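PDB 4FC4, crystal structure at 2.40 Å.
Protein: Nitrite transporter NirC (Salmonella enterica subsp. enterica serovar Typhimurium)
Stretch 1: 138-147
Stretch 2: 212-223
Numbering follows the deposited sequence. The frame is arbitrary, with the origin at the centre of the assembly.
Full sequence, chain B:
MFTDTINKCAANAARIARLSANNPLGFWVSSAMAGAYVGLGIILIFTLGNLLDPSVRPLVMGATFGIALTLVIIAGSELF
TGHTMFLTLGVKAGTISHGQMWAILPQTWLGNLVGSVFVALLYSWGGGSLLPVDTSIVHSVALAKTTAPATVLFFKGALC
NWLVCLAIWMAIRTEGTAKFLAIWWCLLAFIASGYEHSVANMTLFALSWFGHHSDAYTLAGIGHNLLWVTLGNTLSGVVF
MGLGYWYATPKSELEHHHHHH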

# COMPACT_ATOMS: atom_id res chain seq x y z
N VAL B 138 10.37 -25.99 7.45
CA VAL B 138 11.51 -25.64 8.31
C VAL B 138 12.56 -26.73 8.19
O VAL B 138 13.74 -26.42 7.99
N HIS B 139 12.16 -27.99 8.25
CA HIS B 139 13.15 -29.11 8.10
C HIS B 139 13.68 -29.33 6.72
O HIS B 139 14.90 -29.52 6.56
N SER B 140 12.82 -29.27 5.69
CA SER B 140 13.32 -29.54 4.36
C SER B 140 14.17 -28.36 3.85
O SER B 140 15.20 -28.54 3.19
N VAL B 141 13.79 -27.13 4.19
CA VAL B 141 14.59 -25.98 3.73
C VAL B 141 15.94 -25.87 4.47
O VAL B 141 16.96 -25.63 3.84
N ALA B 142 15.96 -26.12 5.78
CA ALA B 142 17.21 -26.06 6.59
C ALA B 142 18.20 -27.07 6.07
O ALA B 142 19.37 -26.74 5.85
N LEU B 143 17.72 -28.29 5.85
CA LEU B 143 18.58 -29.39 5.37
C LEU B 143 19.15 -29.03 3.98
O LEU B 143 20.35 -29.11 3.78
N ALA B 144 18.30 -28.55 3.07
CA ALA B 144 18.78 -28.16 1.73
C ALA B 144 19.85 -27.06 1.85
O ALA B 144 20.86 -27.06 1.12
N LYS B 145 19.69 -26.16 2.82
CA LYS B 145 20.66 -25.07 2.99
C LYS B 145 21.98 -25.62 3.49
O LYS B 145 23.03 -25.08 3.15
N THR B 146 21.93 -26.72 4.25
CA THR B 146 23.15 -27.21 4.90
C THR B 146 24.02 -28.09 4.02
O THR B 146 25.22 -28.21 4.27
N THR B 147 23.40 -28.79 3.07
CA THR B 147 24.16 -29.70 2.18
C THR B 147 24.55 -29.04 0.84
O THR B 147 25.23 -29.67 0.06
N HIS B 212 11.72 -31.76 15.10
CA HIS B 212 11.82 -33.12 14.68
C HIS B 212 12.54 -33.12 13.35
O HIS B 212 11.93 -33.36 12.30
N HIS B 213 13.84 -32.82 13.35
CA HIS B 213 14.63 -32.84 12.10
C HIS B 213 15.13 -34.24 11.78
O HIS B 213 15.17 -35.10 12.65
N SER B 214 15.52 -34.49 10.53
CA SER B 214 16.04 -35.80 10.18
C SER B 214 17.50 -35.98 10.69
O SER B 214 18.13 -35.05 11.19
N ASP B 215 18.03 -37.19 10.55
CA ASP B 215 19.41 -37.47 11.03
C ASP B 215 20.45 -36.87 10.10
O ASP B 215 21.60 -36.64 10.50
N ALA B 216 20.04 -36.66 8.84
CA ALA B 216 20.88 -36.04 7.83
C ALA B 216 21.24 -34.60 8.21
O ALA B 216 22.09 -34.01 7.57
N TYR B 217 20.62 -34.06 9.25
CA TYR B 217 20.75 -32.64 9.63
C TYR B 217 21.65 -32.53 10.85
O TYR B 217 21.26 -32.99 11.93
N THR B 218 22.83 -31.91 10.69
CA THR B 218 23.89 -31.97 11.74
C THR B 218 24.48 -30.58 12.05
O THR B 218 24.28 -29.63 11.26
N LEU B 219 25.19 -30.46 13.16
CA LEU B 219 25.79 -29.16 13.51
C LEU B 219 26.89 -28.78 12.52
O LEU B 219 27.10 -27.59 12.22
N ALA B 220 27.59 -29.80 12.02
CA ALA B 220 28.54 -29.62 10.93
C ALA B 220 27.85 -29.04 9.65
O ALA B 220 28.34 -28.07 9.05
N GLY B 221 26.68 -29.57 9.28
CA GLY B 221 25.88 -28.95 8.22
C GLY B 221 25.53 -27.49 8.48
O GLY B 221 25.66 -26.63 7.57
N ILE B 222 25.10 -27.19 9.71
CA ILE B 222 24.76 -25.80 10.06
C ILE B 222 25.99 -24.89 9.96
O ILE B 222 25.94 -23.85 9.33
N GLY B 223 27.12 -25.33 10.52
CA GLY B 223 28.33 -24.54 10.48
C GLY B 223 28.84 -24.31 9.07
O GLY B 223 29.32 -23.23 8.74

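What does the start of the second stretch offer the helix? Mostly backbone. His212 (chi1 t) sends the end of its side chain away, and its carbonyl lies over one face of the His139 ring, with His139 CE1 3.3 Å from His212 O. His139 ND1 is equally close to that oxygen, but the angle is too poor for a hydrogen bond. Pointing toward the loop in rotamer m, His139 also receives His213 over its face: His213 CA sits 4.0 Å from the ring centroid, a CH-pi contact. The His213 side chain, chi1 p, turns its end away, and His213 ND1 donates to Ser214 O at 2.9 Å.

How does the turn from Ser214 to Tyr217 meet Leu143? Ser214, chi1 p, touches the helix lightly, Ser214 OG lying 4.3 Å from Leu143 CD2, and a weak bond runs from Ala216 N to Ser214 OG at 3.3 Å. This type I turn brings Ala216 CB toward the helix. Leu143 leaves its backbone sideways, but its t,p rotamer carries the tip inward, so Leu143 CD1 packs 3.8 Å from Ala216 CB.

Where does Tyr217 go? Its chi1 is t, and although CB points sideways, the ring swings in beside the helix. Tyr217 CE1 lies 3.7 Å from Ala142 CB and 3.8 Å from Thr146 CG2, while the hydroxyl is hydrogen-bonded elsewhere in the structure.

Does anything polar join the stretches? No direct hydrogen bond does, but one water donates to Thr146 OG1 (3.1 Å from its O) and Ala216 O, and accepts from Thr218 N. Thr146, chi1 p, also donates from OG1 to Leu143 O at 2.8 Å.

What lets the new helix approach Thr146 so closely? Thr218 OG1 caps this helix, accepting from Gly221 N at 2.9 Å. Gly221 has no side chain, and Thr146 CB comes within 3.4 Å of Gly221 O; an ideal CB on this glycine would be only 3.1 Å from Thr146 CB.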

# COMPACT_ATOMS: atom_id res chain seq x y z
CB VAL B 138 11.08 -25.38 9.81
CG1 VAL B 138 12.20 -25.60 10.83
CG2 VAL B 138 10.51 -23.97 10.00
CB HIS B 139 12.66 -30.40 8.72
CG HIS B 139 12.25 -30.22 10.14
ND1 HIS B 139 11.05 -30.62 10.60
CD2 HIS B 139 12.88 -29.55 11.18
CE1 HIS B 139 10.94 -30.27 11.90
NE2 HIS B 139 12.07 -29.62 12.26
CB SER B 140 12.21 -29.95 3.43
OG SER B 140 11.23 -28.96 3.38
CB VAL B 141 13.77 -24.65 3.74
CG1 VAL B 141 14.60 -23.44 3.30
CG2 VAL B 141 12.60 -24.82 2.82
CB ALA B 142 16.94 -26.30 8.06
CB LEU B 143 17.85 -30.75 5.39
CG LEU B 143 18.52 -31.94 4.67
CD1 LEU B 143 19.76 -32.43 5.40
CD2 LEU B 143 17.54 -33.11 4.44
CB ALA B 144 17.63 -27.79 0.76
CB LYS B 145 20.17 -23.98 3.91
CG LYS B 145 19.15 -23.02 3.31
CD LYS B 145 18.42 -22.29 4.43
CE LYS B 145 17.48 -21.21 3.95
NZ LYS B 145 18.24 -20.17 3.25
CB THR B 146 22.86 -28.02 6.19
OG1 THR B 146 22.15 -29.24 5.86
CG2 THR B 146 22.09 -27.18 7.20
CB THR B 147 23.39 -30.99 1.85
OG1 THR B 147 22.22 -30.64 1.12
CG2 THR B 147 22.98 -31.72 3.13
CB HIS B 212 10.38 -33.65 14.61
CG HIS B 212 10.25 -35.15 14.35
ND1 HIS B 212 11.03 -36.07 14.94
CD2 HIS B 212 9.34 -35.86 13.54
CE1 HIS B 212 10.66 -37.30 14.52
NE2 HIS B 212 9.62 -37.16 13.66
CB HIS B 213 15.82 -31.89 12.22
CG HIS B 213 16.72 -32.21 13.39
ND1 HIS B 213 17.72 -33.12 13.31
CD2 HIS B 213 16.71 -31.75 14.71
CE1 HIS B 213 18.33 -33.24 14.51
NE2 HIS B 213 17.72 -32.41 15.38
CB SER B 214 15.96 -36.02 8.67
OG SER B 214 17.06 -35.40 8.03
CB ASP B 215 19.66 -38.97 11.16
CG ASP B 215 18.44 -39.70 11.65
OD1 ASP B 215 17.29 -39.24 11.37
OD2 ASP B 215 18.64 -40.75 12.29
CB ALA B 216 20.19 -36.10 6.46
CB TYR B 217 19.37 -32.08 10.01
CG TYR B 217 19.36 -30.62 10.40
CD1 TYR B 217 19.53 -29.62 9.43
CD2 TYR B 217 19.14 -30.23 11.73
CE1 TYR B 217 19.52 -28.28 9.77
CE2 TYR B 217 19.13 -28.88 12.08
CZ TYR B 217 19.30 -27.90 11.09
OH TYR B 217 19.29 -26.53 11.37
CB THR B 218 25.07 -32.86 11.31
OG1 THR B 218 25.86 -32.10 10.38
CG2 THR B 218 24.61 -34.19 10.68
CB LEU B 219 26.37 -29.16 14.91
CG LEU B 219 25.51 -29.20 16.14
CD1 LEU B 219 26.17 -30.14 17.15
CD2 LEU B 219 25.35 -27.78 16.70
CB ALA B 220 29.29 -30.91 10.65
CB ILE B 222 24.07 -25.68 11.43
CG1 ILE B 222 22.69 -26.36 11.39
CG2 ILE B 222 23.89 -24.20 11.78
CD1 ILE B 222 22.07 -26.63 12.74
O HOH W 1 23.29 -31.37 7.79